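Side-chain contacts in export chaperone SatS (PDB 6DNM), which serves as a chaperone for the SecA2 protein export pathway of Mycobacterium tuberculosis: residues I42-N47 with R57-Y62; D107-P112 with A171-W176; E125-I130 with E177-F182; I130-Y133 with V139-A142. All coordinates share one frame; numbering follows the deposited sequence.

Contact 1 (I42-N47 with R57-Y62); sequences IFLGRN and RALARY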
loop_
_atom_site.group_PDB
_atom_site.type_symbol
_atom_site.label_atom_id
_atom_site.label_comp_id
_atom_site.label_asym_id
_atom_site.label_seq_id
_atom_site.Cartn_x
_atom_site.Cartn_y
_atom_site.Cartn_z
ATOM N N ILE A 42 -7.149 0.371 -7.680
ATOM C CA ILE A 42 -6.328 0.744 -8.828
ATOM C C ILE A 42 -5.249 1.696 -8.334
ATOM O O ILE A 42 -5.552 2.695 -7.670
ATOM C CB ILE A 42 -7.133 1.391 -9.977
ATOM C CG1 ILE A 42 -8.396 0.587 -10.311
ATOM C CG2 ILE A 42 -6.258 1.510 -11.212
ATOM C CD1 ILE A 42 -9.167 1.131 -11.501
ATOM N N PHE A 43 -3.994 1.386 -8.642
ATOM C CA PHE A 43 -2.875 2.230 -8.253
ATOM C C PHE A 43 -2.363 3.003 -9.462
ATOM O O PHE A 43 -2.629 2.658 -10.614
ATOM C CB PHE A 43 -1.715 1.391 -7.704
ATOM C CG PHE A 43 -1.978 0.765 -6.361
ATOM C CD1 PHE A 43 -1.494 1.349 -5.200
ATOM C CD2 PHE A 43 -2.651 -0.445 -6.261
ATOM C CE1 PHE A 43 -1.706 0.759 -3.973
ATOM C CE2 PHE A 43 -2.861 -1.041 -5.025
ATOM C CZ PHE A 43 -2.387 -0.437 -3.884
ATOM N N LEU A 44 -1.619 4.062 -9.181
ATOM C CA LEU A 44 -0.818 4.715 -10.203
ATOM C C LEU A 44 0.229 3.714 -10.671
ATOM O O LEU A 44 1.187 3.422 -9.952
ATOM C CB LEU A 44 -0.172 5.961 -9.606
ATOM C CG LEU A 44 0.685 6.795 -10.546
ATOM C CD1 LEU A 44 -0.199 7.425 -11.639
ATOM C CD2 LEU A 44 1.445 7.869 -9.757
ATOM N N GLY A 45 0.031 3.154 -11.853
ATOM C CA GLY A 45 0.883 2.077 -12.316
ATOM C C GLY A 45 0.341 1.518 -13.609
ATOM O O GLY A 45 -0.635 2.020 -14.170
ATOM N N ARG A 46 1.000 0.459 -14.073
ATOM C CA ARG A 46 0.585 -0.215 -15.294
ATOM C C ARG A 46 1.031 -1.664 -15.217
ATOM O O ARG A 46 2.023 -1.983 -14.557
ATOM C CB ARG A 46 1.204 0.441 -16.539
ATOM C CG ARG A 46 2.730 0.483 -16.497
ATOM C CD ARG A 46 3.312 1.589 -17.374
ATOM N NE ARG A 46 4.762 1.465 -17.519
ATOM C CZ ARG A 46 5.652 2.131 -16.789
ATOM N NH1 ARG A 46 6.950 1.951 -16.996
ATOM N NH2 ARG A 46 5.249 2.978 -15.851
ATOM N N ASN A 47 0.276 -2.536 -15.884
ATOM C CA ASN A 47 0.630 -3.953 -15.998
ATOM C C ASN A 47 0.864 -4.601 -14.633
ATOM O O ASN A 47 1.793 -5.392 -14.444
ATOM C CB ASN A 47 1.821 -4.155 -16.939
ATOM C CG ASN A 47 1.594 -3.521 -18.302
ATOM O OD1 ASN A 47 0.516 -3.648 -18.876
ATOM N ND2 ASN A 47 2.606 -2.830 -18.819
ATOM N N ARG A 57 7.558 15.708 -4.217
ATOM C CA ARG A 57 7.935 16.521 -5.372
ATOM C C ARG A 57 8.117 15.659 -6.616
ATOM O O ARG A 57 7.690 16.038 -7.713
ATOM C CB ARG A 57 9.212 17.313 -5.080
ATOM C CG ARG A 57 9.646 18.234 -6.220
ATOM C CD ARG A 57 10.690 19.263 -5.777
ATOM N NE ARG A 57 12.058 18.762 -5.915
ATOM C CZ ARG A 57 13.145 19.480 -5.646
ATOM N NH1 ARG A 57 13.025 20.736 -5.228
ATOM N NH2 ARG A 57 14.354 18.950 -5.800
ATOM N N ALA A 58 8.752 14.495 -6.464
ATOM C CA ALA A 58 8.947 13.612 -7.604
ATOM C C ALA A 58 7.607 13.142 -8.155
ATOM O O ALA A 58 7.411 13.096 -9.373
ATOM C CB ALA A 58 9.829 12.429 -7.199
ATOM N N LEU A 59 6.674 12.785 -7.265
ATOM C CA LEU A 59 5.333 12.395 -7.690
ATOM C C LEU A 59 4.638 13.535 -8.428
ATOM O O LEU A 59 4.052 13.333 -9.498
ATOM C CB LEU A 59 4.534 11.950 -6.461
ATOM C CG LEU A 59 3.043 11.627 -6.645
ATOM C CD1 LEU A 59 2.805 10.640 -7.789
ATOM C CD2 LEU A 59 2.426 11.119 -5.333
ATOM N N ALA A 60 4.712 14.752 -7.886
ATOM C CA ALA A 60 4.083 15.896 -8.541
ATOM C C ALA A 60 4.688 16.157 -9.917
ATOM O O ALA A 60 3.966 16.508 -10.860
ATOM C CB ALA A 60 4.195 17.132 -7.650
ATOM N N ARG A 61 6.011 15.990 -10.057
ATOM C CA ARG A 61 6.649 16.170 -11.363
ATOM C C ARG A 61 6.125 15.158 -12.368
ATOM O O ARG A 61 5.858 15.498 -13.528
ATOM C CB ARG A 61 8.160 15.998 -11.236
ATOM C CG ARG A 61 8.868 17.161 -10.621
ATOM C CD ARG A 61 8.958 18.291 -11.582
ATOM N NE ARG A 61 9.680 19.400 -10.979
ATOM C CZ ARG A 61 9.335 20.670 -11.134
ATOM N NH1 ARG A 61 8.276 20.977 -11.867
ATOM N NH2 ARG A 61 10.044 21.620 -10.551
ATOM N N TYR A 62 5.998 13.902 -11.943
ATOM C CA TYR A 62 5.468 12.866 -12.815
ATOM C C TYR A 62 4.044 13.194 -13.248
ATOM O O TYR A 62 3.695 13.052 -14.428
ATOM C CB TYR A 62 5.515 11.531 -12.072
ATOM C CG TYR A 62 4.961 10.359 -12.847
ATOM C CD1 TYR A 62 5.778 9.600 -13.674
ATOM C CD2 TYR A 62 3.619 9.998 -12.736
ATOM C CE1 TYR A 62 5.274 8.521 -14.380
ATOM C CE2 TYR A 62 3.102 8.928 -13.444
ATOM C CZ TYR A 62 3.934 8.187 -14.263
ATOM O OH TYR A 62 3.419 7.115 -14.967
#
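Tyr62, which meets Leu44 across this contact, sits on a helical turn held by a bond from Arg61 N to Arg57 O of 2.9 Å. Tyr62 N itself donates to Ala58 O at 3.0 Å. Leu59 and Tyr62, three residues apart on this helix, both bring side-chain ends to Leu44. Across the contact itself everything is apolar. Leu44 does all the touching from its segment, through both methyl groups. Its CG stands anti to the backbone N (chi1 -179°), which carries the two methyls out toward the helix. Leu44 CD2 reaches Leu59 CD1 at 3.7 Å, the two leucines meeting at a slant. Leu44 CD1 lies 4.1 Å from Tyr62 CE2, and Leu44 CD2 is nearly as close to the same ring atom. The ring is approached obliquely, and leucine and tyrosine run past each other in opposite senses. In the fold, Leu44 is the link between strand 40-43, an outer strand of the four-stranded mixed sheet, and strand 45-46 of a second, three-stranded one. Its backbone bonds to Leu33 and Ser51, so the residue is tied to a strand of each sheet. Helix 56-63 packs against this junction. The two backbones stay well apart, with Leu44 CA and Leu59 CA 10.2 Å from each other. His67 stacks on the Tyr62 ring, and Phe53 meets that ring at an angle. Arg46 NH2 forms a salt bridge with Glu190.

Contact 2 (D107-P112 with A171-W176); sequences DFADGP and AAVREW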
loop_
_atom_site.group_PDB
_atom_site.type_symbol
_atom_site.label_atom_id
_atom_site.label_comp_id
_atom_site.label_asym_id
_atom_site.label_seq_id
_atom_site.Cartn_x
_atom_site.Cartn_y
_atom_site.Cartn_z
ATOM N N ASP A 107 9.707 -8.495 13.988
ATOM C CA ASP A 107 8.697 -8.708 15.020
ATOM C C ASP A 107 8.082 -10.103 14.935
ATOM O O ASP A 107 7.847 -10.740 15.967
ATOM C CB ASP A 107 7.622 -7.627 14.948
ATOM C CG ASP A 107 8.166 -6.253 15.276
ATOM O OD1 ASP A 107 9.204 -6.185 15.966
ATOM O OD2 ASP A 107 7.566 -5.239 14.845
ATOM N N PHE A 108 7.791 -10.586 13.723
ATOM C CA PHE A 108 7.244 -11.935 13.583
ATOM C C PHE A 108 8.173 -12.971 14.204
ATOM O O PHE A 108 7.710 -13.961 14.783
ATOM C CB PHE A 108 7.002 -12.264 12.108
ATOM C CG PHE A 108 5.791 -11.590 11.517
ATOM C CD1 PHE A 108 4.559 -11.640 12.155
ATOM C CD2 PHE A 108 5.883 -10.922 10.310
ATOM C CE1 PHE A 108 3.442 -11.010 11.604
ATOM C CE2 PHE A 108 4.779 -10.308 9.754
ATOM C CZ PHE A 108 3.556 -10.351 10.402
ATOM N N ALA A 109 9.489 -12.752 14.101
ATOM C CA ALA A 109 10.448 -13.700 14.655
ATOM C C ALA A 109 10.358 -13.790 16.170
ATOM O O ALA A 109 10.731 -14.823 16.740
ATOM C CB ALA A 109 11.870 -13.325 14.230
ATOM N N ASP A 110 9.871 -12.740 16.828
ATOM C CA ASP A 110 9.702 -12.721 18.274
ATOM C C ASP A 110 8.298 -13.117 18.714
ATOM O O ASP A 110 8.032 -13.185 19.919
ATOM C CB ASP A 110 10.049 -11.337 18.827
ATOM C CG ASP A 110 11.529 -11.035 18.757
ATOM O OD1 ASP A 110 12.335 -11.986 18.834
ATOM O OD2 ASP A 110 11.881 -9.844 18.628
ATOM N N GLY A 111 7.396 -13.380 17.775
ATOM C CA GLY A 111 6.081 -13.862 18.109
ATOM C C GLY A 111 5.016 -12.791 18.085
ATOM O O GLY A 111 5.289 -11.594 17.909
ATOM N N PRO A 112 3.766 -13.212 18.278
ATOM C CA PRO A 112 2.646 -12.270 18.135
ATOM C C PRO A 112 2.727 -11.077 19.066
ATOM O O PRO A 112 2.312 -9.980 18.677
ATOM C CB PRO A 112 1.406 -13.133 18.413
ATOM C CG PRO A 112 1.921 -14.352 19.107
ATOM C CD PRO A 112 3.321 -14.570 18.631
ATOM N N ALA A 171 8.850 -20.447 10.647
ATOM C CA ALA A 171 8.063 -20.679 9.440
ATOM C C ALA A 171 7.323 -19.413 9.022
ATOM O O ALA A 171 7.349 -19.023 7.846
ATOM C CB ALA A 171 7.098 -21.837 9.661
ATOM N N ALA A 172 6.682 -18.737 9.983
ATOM C CA ALA A 172 5.980 -17.497 9.666
ATOM C C ALA A 172 6.939 -16.447 9.114
ATOM O O ALA A 172 6.597 -15.721 8.175
ATOM C CB ALA A 172 5.260 -16.976 10.908
ATOM N N VAL A 173 8.153 -16.371 9.673
ATOM C CA VAL A 173 9.159 -15.425 9.186
ATOM C C VAL A 173 9.516 -15.709 7.733
ATOM O O VAL A 173 9.572 -14.794 6.898
ATOM C CB VAL A 173 10.402 -15.468 10.090
ATOM C CG1 VAL A 173 11.573 -14.716 9.439
ATOM C CG2 VAL A 173 10.058 -14.899 11.438
ATOM N N ARG A 174 9.803 -16.976 7.421
ATOM C CA ARG A 174 10.127 -17.361 6.051
ATOM C C ARG A 174 9.006 -16.974 5.099
ATOM O O ARG A 174 9.257 -16.438 4.012
ATOM C CB ARG A 174 10.359 -18.870 6.005
ATOM C CG ARG A 174 11.246 -19.362 4.881
ATOM C CD ARG A 174 10.477 -19.583 3.582
ATOM N NE ARG A 174 9.462 -20.633 3.657
ATOM C CZ ARG A 174 8.280 -20.561 3.051
ATOM N NH1 ARG A 174 7.408 -21.555 3.163
ATOM N NH2 ARG A 174 7.973 -19.491 2.325
ATOM N N GLU A 175 7.759 -17.217 5.501
ATOM C CA GLU A 175 6.636 -16.882 4.639
ATOM C C GLU A 175 6.490 -15.372 4.491
ATOM O O GLU A 175 6.207 -14.873 3.394
ATOM C CB GLU A 175 5.363 -17.551 5.167
ATOM C CG GLU A 175 5.397 -19.077 4.956
ATOM C CD GLU A 175 4.305 -19.847 5.676
ATOM O OE1 GLU A 175 3.436 -19.229 6.319
ATOM O OE2 GLU A 175 4.310 -21.100 5.579
ATOM N N TRP A 176 6.729 -14.620 5.569
ATOM C CA TRP A 176 6.670 -13.165 5.457
ATOM C C TRP A 176 7.752 -12.650 4.524
ATOM O O TRP A 176 7.506 -11.752 3.710
ATOM C CB TRP A 176 6.815 -12.497 6.822
ATOM C CG TRP A 176 6.917 -11.018 6.654
ATOM C CD1 TRP A 176 8.054 -10.263 6.691
ATOM C CD2 TRP A 176 5.846 -10.120 6.358
ATOM N NE1 TRP A 176 7.755 -8.944 6.452
ATOM C CE2 TRP A 176 6.405 -8.830 6.244
ATOM C CE3 TRP A 176 4.468 -10.277 6.191
ATOM C CZ2 TRP A 176 5.632 -7.709 5.977
ATOM C CZ3 TRP A 176 3.707 -9.166 5.925
ATOM C CH2 TRP A 176 4.287 -7.898 5.818
#
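Phe108 puts the edge of its ring over one face of the Trp176 indole. Phe108 CE2 sits 3.4 Å above the indole plane, displaced toward the rim. The planes are inclined at 55°, an oblique pairing. This is helix-to-helix packing: the last part of helix 104-110 lies against the beginning of helix 170-185. Phe108 CE2 is 3.6 Å from Trp176 CD2, at the fused bond of the indole. Phe108 CD2 lies further back, over Trp176 CG at 3.8 Å. Thus one side of the phenyl ring spans the tryptophan from its five-membered ring to the start of its six-membered ring. Trp176 CG is anti to the backbone N (chi1 173°), which turns one indole face to the Phe108 ring edge; the two side chains cross at about a right angle. Leu152, Leu120 and Val115 also touch Phe108, and Leu127 and Leu104 touch Trp176, so the aromatic pair belongs to the apolar core between the helices. The rest of the contact is smaller and nearer the surface. There the helices come close, with Ala109 CA and Val173 CA 5.9 Å apart, which is consistent with the small side chain of Ala109. One branch of Val173, CG2, packs against the backbone of Ala109 as well as its methyl. Val173 CG2 is 3.7 Å from Ala109 CB and 3.5 Å from Ala109 CA.

Contact 3 (E125-I130 with E177-F182); sequences ELLRDI and EKLERF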
loop_
_atom_site.group_PDB
_atom_site.type_symbol
_atom_site.label_atom_id
_atom_site.label_comp_id
_atom_site.label_asym_id
_atom_site.label_seq_id
_atom_site.Cartn_x
_atom_site.Cartn_y
_atom_site.Cartn_z
ATOM N N GLU A 125 -4.093 -4.393 4.963
ATOM C CA GLU A 125 -4.934 -3.636 4.044
ATOM C C GLU A 125 -4.185 -3.313 2.750
ATOM O O GLU A 125 -4.688 -3.566 1.650
ATOM C CB GLU A 125 -5.416 -2.365 4.740
ATOM C CG GLU A 125 -6.202 -1.425 3.867
ATOM C CD GLU A 125 -6.660 -0.204 4.637
ATOM O OE1 GLU A 125 -7.446 -0.361 5.598
ATOM O OE2 GLU A 125 -6.232 0.911 4.282
ATOM N N LEU A 126 -2.957 -2.803 2.862
ATOM C CA LEU A 126 -2.175 -2.509 1.659
ATOM C C LEU A 126 -1.845 -3.780 0.889
ATOM O O LEU A 126 -1.955 -3.814 -0.340
ATOM C CB LEU A 126 -0.878 -1.794 2.036
ATOM C CG LEU A 126 0.087 -1.579 0.865
ATOM C CD1 LEU A 126 -0.450 -0.557 -0.140
ATOM C CD2 LEU A 126 1.451 -1.169 1.390
ATOM N N LEU A 127 -1.422 -4.828 1.597
ATOM C CA LEU A 127 -1.031 -6.070 0.934
ATOM C C LEU A 127 -2.175 -6.642 0.107
ATOM O O LEU A 127 -1.976 -7.063 -1.039
ATOM C CB LEU A 127 -0.599 -7.093 1.979
ATOM C CG LEU A 127 0.697 -6.810 2.718
ATOM C CD1 LEU A 127 0.954 -7.880 3.756
ATOM C CD2 LEU A 127 1.790 -6.775 1.723
ATOM N N ARG A 128 -3.381 -6.683 0.678
ATOM C CA ARG A 128 -4.525 -7.199 -0.067
ATOM C C ARG A 128 -4.801 -6.343 -1.294
ATOM O O ARG A 128 -5.109 -6.871 -2.370
ATOM C CB ARG A 128 -5.760 -7.253 0.831
ATOM C CG ARG A 128 -5.609 -8.142 2.039
ATOM C CD ARG A 128 -6.343 -9.421 1.847
ATOM N NE ARG A 128 -6.423 -10.185 3.086
ATOM C CZ ARG A 128 -6.451 -11.510 3.128
ATOM N NH1 ARG A 128 -6.394 -12.207 1.996
ATOM N NH2 ARG A 128 -6.537 -12.132 4.294
ATOM N N ASP A 129 -4.683 -5.018 -1.155
ATOM C CA ASP A 129 -4.885 -4.138 -2.305
ATOM C C ASP A 129 -3.836 -4.391 -3.380
ATOM O O ASP A 129 -4.157 -4.409 -4.572
ATOM C CB ASP A 129 -4.823 -2.677 -1.861
ATOM C CG ASP A 129 -6.110 -2.189 -1.220
ATOM O OD1 ASP A 129 -7.120 -2.915 -1.238
ATOM O OD2 ASP A 129 -6.101 -1.054 -0.703
ATOM N N ILE A 130 -2.574 -4.579 -2.984
ATOM C CA ILE A 130 -1.525 -4.850 -3.968
ATOM C C ILE A 130 -1.774 -6.184 -4.652
ATOM O O ILE A 130 -1.628 -6.310 -5.874
ATOM C CB ILE A 130 -0.134 -4.812 -3.309
ATOM C CG1 ILE A 130 0.204 -3.399 -2.838
ATOM C CG2 ILE A 130 0.937 -5.334 -4.271
ATOM C CD1 ILE A 130 1.589 -3.313 -2.209
ATOM N N GLU A 177 8.970 -13.190 4.644
ATOM C CA GLU A 177 10.057 -12.745 3.778
ATOM C C GLU A 177 9.713 -12.956 2.312
ATOM O O GLU A 177 10.000 -12.094 1.474
ATOM C CB GLU A 177 11.349 -13.470 4.148
ATOM C CG GLU A 177 11.944 -12.962 5.443
ATOM C CD GLU A 177 13.118 -13.782 5.933
ATOM O OE1 GLU A 177 13.236 -14.962 5.546
ATOM O OE2 GLU A 177 13.920 -13.231 6.709
ATOM N N LYS A 178 9.086 -14.088 1.991
ATOM C CA LYS A 178 8.673 -14.349 0.616
ATOM C C LYS A 178 7.604 -13.356 0.182
ATOM O O LYS A 178 7.630 -12.850 -0.946
ATOM C CB LYS A 178 8.156 -15.787 0.510
ATOM C CG LYS A 178 8.028 -16.314 -0.898
ATOM C CD LYS A 178 8.297 -17.814 -0.919
ATOM C CE LYS A 178 8.122 -18.413 -2.310
ATOM N NZ LYS A 178 9.018 -17.801 -3.336
ATOM N N LEU A 179 6.673 -13.046 1.080
ATOM C CA LEU A 179 5.620 -12.096 0.758
ATOM C C LEU A 179 6.181 -10.692 0.556
ATOM O O LEU A 179 5.768 -9.981 -0.370
ATOM C CB LEU A 179 4.556 -12.139 1.851
ATOM C CG LEU A 179 3.272 -11.350 1.621
ATOM C CD1 LEU A 179 2.593 -11.772 0.318
ATOM C CD2 LEU A 179 2.344 -11.527 2.800
ATOM N N GLU A 180 7.139 -10.278 1.396
ATOM C CA GLU A 180 7.732 -8.957 1.218
ATOM C C GLU A 180 8.523 -8.872 -0.085
ATOM O O GLU A 180 8.522 -7.818 -0.733
ATOM C CB GLU A 180 8.570 -8.548 2.440
ATOM C CG GLU A 180 8.971 -7.069 2.394
ATOM C CD GLU A 180 9.428 -6.480 3.731
ATOM O OE1 GLU A 180 9.592 -7.220 4.730
ATOM O OE2 GLU A 180 9.628 -5.246 3.763
ATOM N N ARG A 181 9.168 -9.972 -0.503
ATOM C CA ARG A 181 9.820 -9.992 -1.811
ATOM C C ARG A 181 8.804 -9.829 -2.932
ATOM O O ARG A 181 9.059 -9.119 -3.914
ATOM C CB ARG A 181 10.611 -11.289 -1.996
ATOM C CG ARG A 181 11.924 -11.347 -1.227
ATOM C CD ARG A 181 12.791 -12.512 -1.707
ATOM N NE ARG A 181 12.200 -13.822 -1.420
ATOM C CZ ARG A 181 12.353 -14.491 -0.279
ATOM N NH1 ARG A 181 13.078 -13.980 0.708
ATOM N NH2 ARG A 181 11.783 -15.679 -0.126
ATOM N N PHE A 182 7.637 -10.468 -2.799
ATOM C CA PHE A 182 6.579 -10.271 -3.787
ATOM C C PHE A 182 6.163 -8.806 -3.856
ATOM O O PHE A 182 6.049 -8.227 -4.942
ATOM C CB PHE A 182 5.369 -11.151 -3.473
ATOM C CG PHE A 182 4.159 -10.796 -4.286
ATOM C CD1 PHE A 182 4.076 -11.173 -5.617
ATOM C CD2 PHE A 182 3.137 -10.031 -3.741
ATOM C CE1 PHE A 182 2.979 -10.820 -6.384
ATOM C CE2 PHE A 182 2.034 -9.681 -4.497
ATOM C CZ PHE A 182 1.959 -10.073 -5.826
#
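Leu127 and Leu179 give up the most surface here, with Phe182 next. The two leucines meet methyl to methyl, Leu127 CD1 standing 4.0 Å from Leu179 CD2. Their side chains are slanted across one another. They reach the meeting point by different torsions. In Leu127 the CG is anti to the carbonyl carbon (chi1 -69°), whereas in Leu179 it is anti to the backbone N (chi1 -172°). The CB of Leu127 is directed toward the other helix, but Leu179 starts off to one side and only its end turns in. Phe182, one turn further along, behaves like Leu179. Its ring carbon CE2 comes to 4.5 Å from Ile130 CG2, a loose approach oblique to the ring. The contact joins helix 117-134 to helix 170-185 in the helical part of the domain. Their backbones are 9.0 Å apart between Leu127 CA and Leu179 CA, and 9.8 Å between Ile130 CA and Phe182 CA. Val139 of helix 138-142 touches Leu127, Leu179 and Phe182, so a third helix shares this interior. Val183 packs on Leu127 and Ile130. Polar groups of helix 117-134 face other ways: Asp129 OD2 bonds to Tyr36 OH and Glu125 OE2 to Tyr99 OH. With methyls and one ring as the only meeting groups, the two segments are held to each other by burial of apolar surface and by dispersion, without directional bonds.

Contact 4 (I130-Y133 with V139-A142); sequences IGDY and VDKA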
loop_
_atom_site.group_PDB
_atom_site.type_symbol
_atom_site.label_atom_id
_atom_site.label_comp_id
_atom_site.label_asym_id
_atom_site.label_seq_id
_atom_site.Cartn_x
_atom_site.Cartn_y
_atom_site.Cartn_z
ATOM N N ILE A 130 -2.574 -4.579 -2.984
ATOM C CA ILE A 130 -1.525 -4.850 -3.968
ATOM C C ILE A 130 -1.774 -6.184 -4.652
ATOM O O ILE A 130 -1.628 -6.310 -5.874
ATOM C CB ILE A 130 -0.134 -4.812 -3.309
ATOM C CG1 ILE A 130 0.204 -3.399 -2.838
ATOM C CG2 ILE A 130 0.937 -5.334 -4.271
ATOM C CD1 ILE A 130 1.589 -3.313 -2.209
ATOM N N GLY A 131 -2.138 -7.208 -3.880
ATOM C CA GLY A 131 -2.442 -8.493 -4.484
ATOM C C GLY A 131 -3.592 -8.411 -5.468
ATOM O O GLY A 131 -3.531 -8.982 -6.560
ATOM N N ASP A 132 -4.647 -7.676 -5.106
ATOM C CA ASP A 132 -5.789 -7.545 -6.003
ATOM C C ASP A 132 -5.402 -6.789 -7.269
ATOM O O ASP A 132 -5.745 -7.206 -8.382
ATOM C CB ASP A 132 -6.933 -6.823 -5.286
ATOM C CG ASP A 132 -7.557 -7.654 -4.171
ATOM O OD1 ASP A 132 -7.176 -8.833 -3.986
ATOM O OD2 ASP A 132 -8.436 -7.117 -3.466
ATOM N N TYR A 133 -4.681 -5.679 -7.115
ATOM C CA TYR A 133 -4.288 -4.872 -8.266
ATOM C C TYR A 133 -3.346 -5.639 -9.186
ATOM O O TYR A 133 -3.435 -5.527 -10.414
ATOM C CB TYR A 133 -3.623 -3.580 -7.786
ATOM C CG TYR A 133 -3.013 -2.765 -8.911
ATOM C CD1 TYR A 133 -3.818 -2.123 -9.847
ATOM C CD2 TYR A 133 -1.636 -2.660 -9.050
ATOM C CE1 TYR A 133 -3.260 -1.382 -10.879
ATOM C CE2 TYR A 133 -1.069 -1.914 -10.067
ATOM C CZ TYR A 133 -1.886 -1.283 -10.987
ATOM O OH TYR A 133 -1.314 -0.545 -12.001
ATOM N N VAL A 139 -0.645 -12.886 -2.174
ATOM C CA VAL A 139 -1.048 -12.386 -0.860
ATOM C C VAL A 139 -2.169 -13.240 -0.282
ATOM O O VAL A 139 -2.106 -13.671 0.875
ATOM C CB VAL A 139 -1.444 -10.900 -0.923
ATOM C CG1 VAL A 139 -1.925 -10.430 0.452
ATOM C CG2 VAL A 139 -0.280 -10.039 -1.397
ATOM N N ASP A 140 -3.221 -13.486 -1.069
ATOM C CA ASP A 140 -4.328 -14.294 -0.570
ATOM C C ASP A 140 -3.843 -15.658 -0.097
ATOM O O ASP A 140 -4.275 -16.152 0.948
ATOM C CB ASP A 140 -5.400 -14.459 -1.646
ATOM C CG ASP A 140 -6.097 -13.159 -1.984
ATOM O OD1 ASP A 140 -5.992 -12.184 -1.198
ATOM O OD2 ASP A 140 -6.758 -13.120 -3.040
ATOM N N LYS A 141 -2.927 -16.274 -0.841
ATOM C CA LYS A 141 -2.439 -17.588 -0.444
ATOM C C LYS A 141 -1.639 -17.505 0.847
ATOM O O LYS A 141 -1.802 -18.338 1.747
ATOM C CB LYS A 141 -1.589 -18.179 -1.564
ATOM C CG LYS A 141 -2.391 -18.677 -2.741
ATOM C CD LYS A 141 -1.468 -19.158 -3.847
ATOM C CE LYS A 141 -1.393 -20.671 -3.909
ATOM N NZ LYS A 141 -1.260 -21.138 -5.321
ATOM N N ALA A 142 -0.745 -16.523 0.946
ATOM C CA ALA A 142 0.130 -16.444 2.112
ATOM C C ALA A 142 -0.655 -16.178 3.387
ATOM O O ALA A 142 -0.252 -16.619 4.472
ATOM C CB ALA A 142 1.180 -15.351 1.911
HETATM O O HOH W 1 -4.775 -10.029 -2.434
#
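Val139 rests one methyl on the backbone of Gly131. Val139 CG2 lies 4.1 Å from Gly131 CA and about as far from its N. With CG1 of Val139 anti to the backbone N (chi1 177°), CG2 is the branch left beside that N and turned to Gly131. The glycine offers no side chain, and this allows the helices to draw together until Gly131 CA and Val139 CA are 5.5 Å apart. Next to this pair, at the surface, stand two carboxylates. Asp132 OD1 and Asp140 OD2 are 4.4 Å from each other. A water bridges the two carboxylates, 3.1 Å from Asp132 OD1 and 2.8 Å from Asp140 OD1. Further out, Arg128 on the preceding turn of helix 117-134 forms a salt bridge through NH1 with Asp140 OD1. The inner side of Val139 faces helix 170-185. A short connection turns the chain sharply between helix 117-134 and helix 138-142, and the start of the second helix packs against the end of the first. Ser134 OG bonds to the carbonyl oxygens of Ile130 and Gly131 close to that turn. Two like charges this close would be expected to repel. The bridging water and Arg128, the partner of Asp140, probably ease part of that repulsion.

Contacts 3 and 4 are closest, with centres 7 Å apart. They share Ile130, and the salt bridge from Arg128 to Asp140 joins them. Contact 2 continues along helix 170-185, its centre 14 Å from that of contact 3. There Trp176 CZ3 meets Leu127 CD1 at 3.7 Å. Contact 1 lies beyond the chain's centre from contact 2, 32 Å away between centres. Phe43 joins it to helix 117-134: its CZ lies 4.1 Å from Ile130 CG1 of contact 3, and its ring meets Tyr133 of contact 4 edge-to-face. The four contacts therefore run from the sheets, through helix 117-134, to the far helical end.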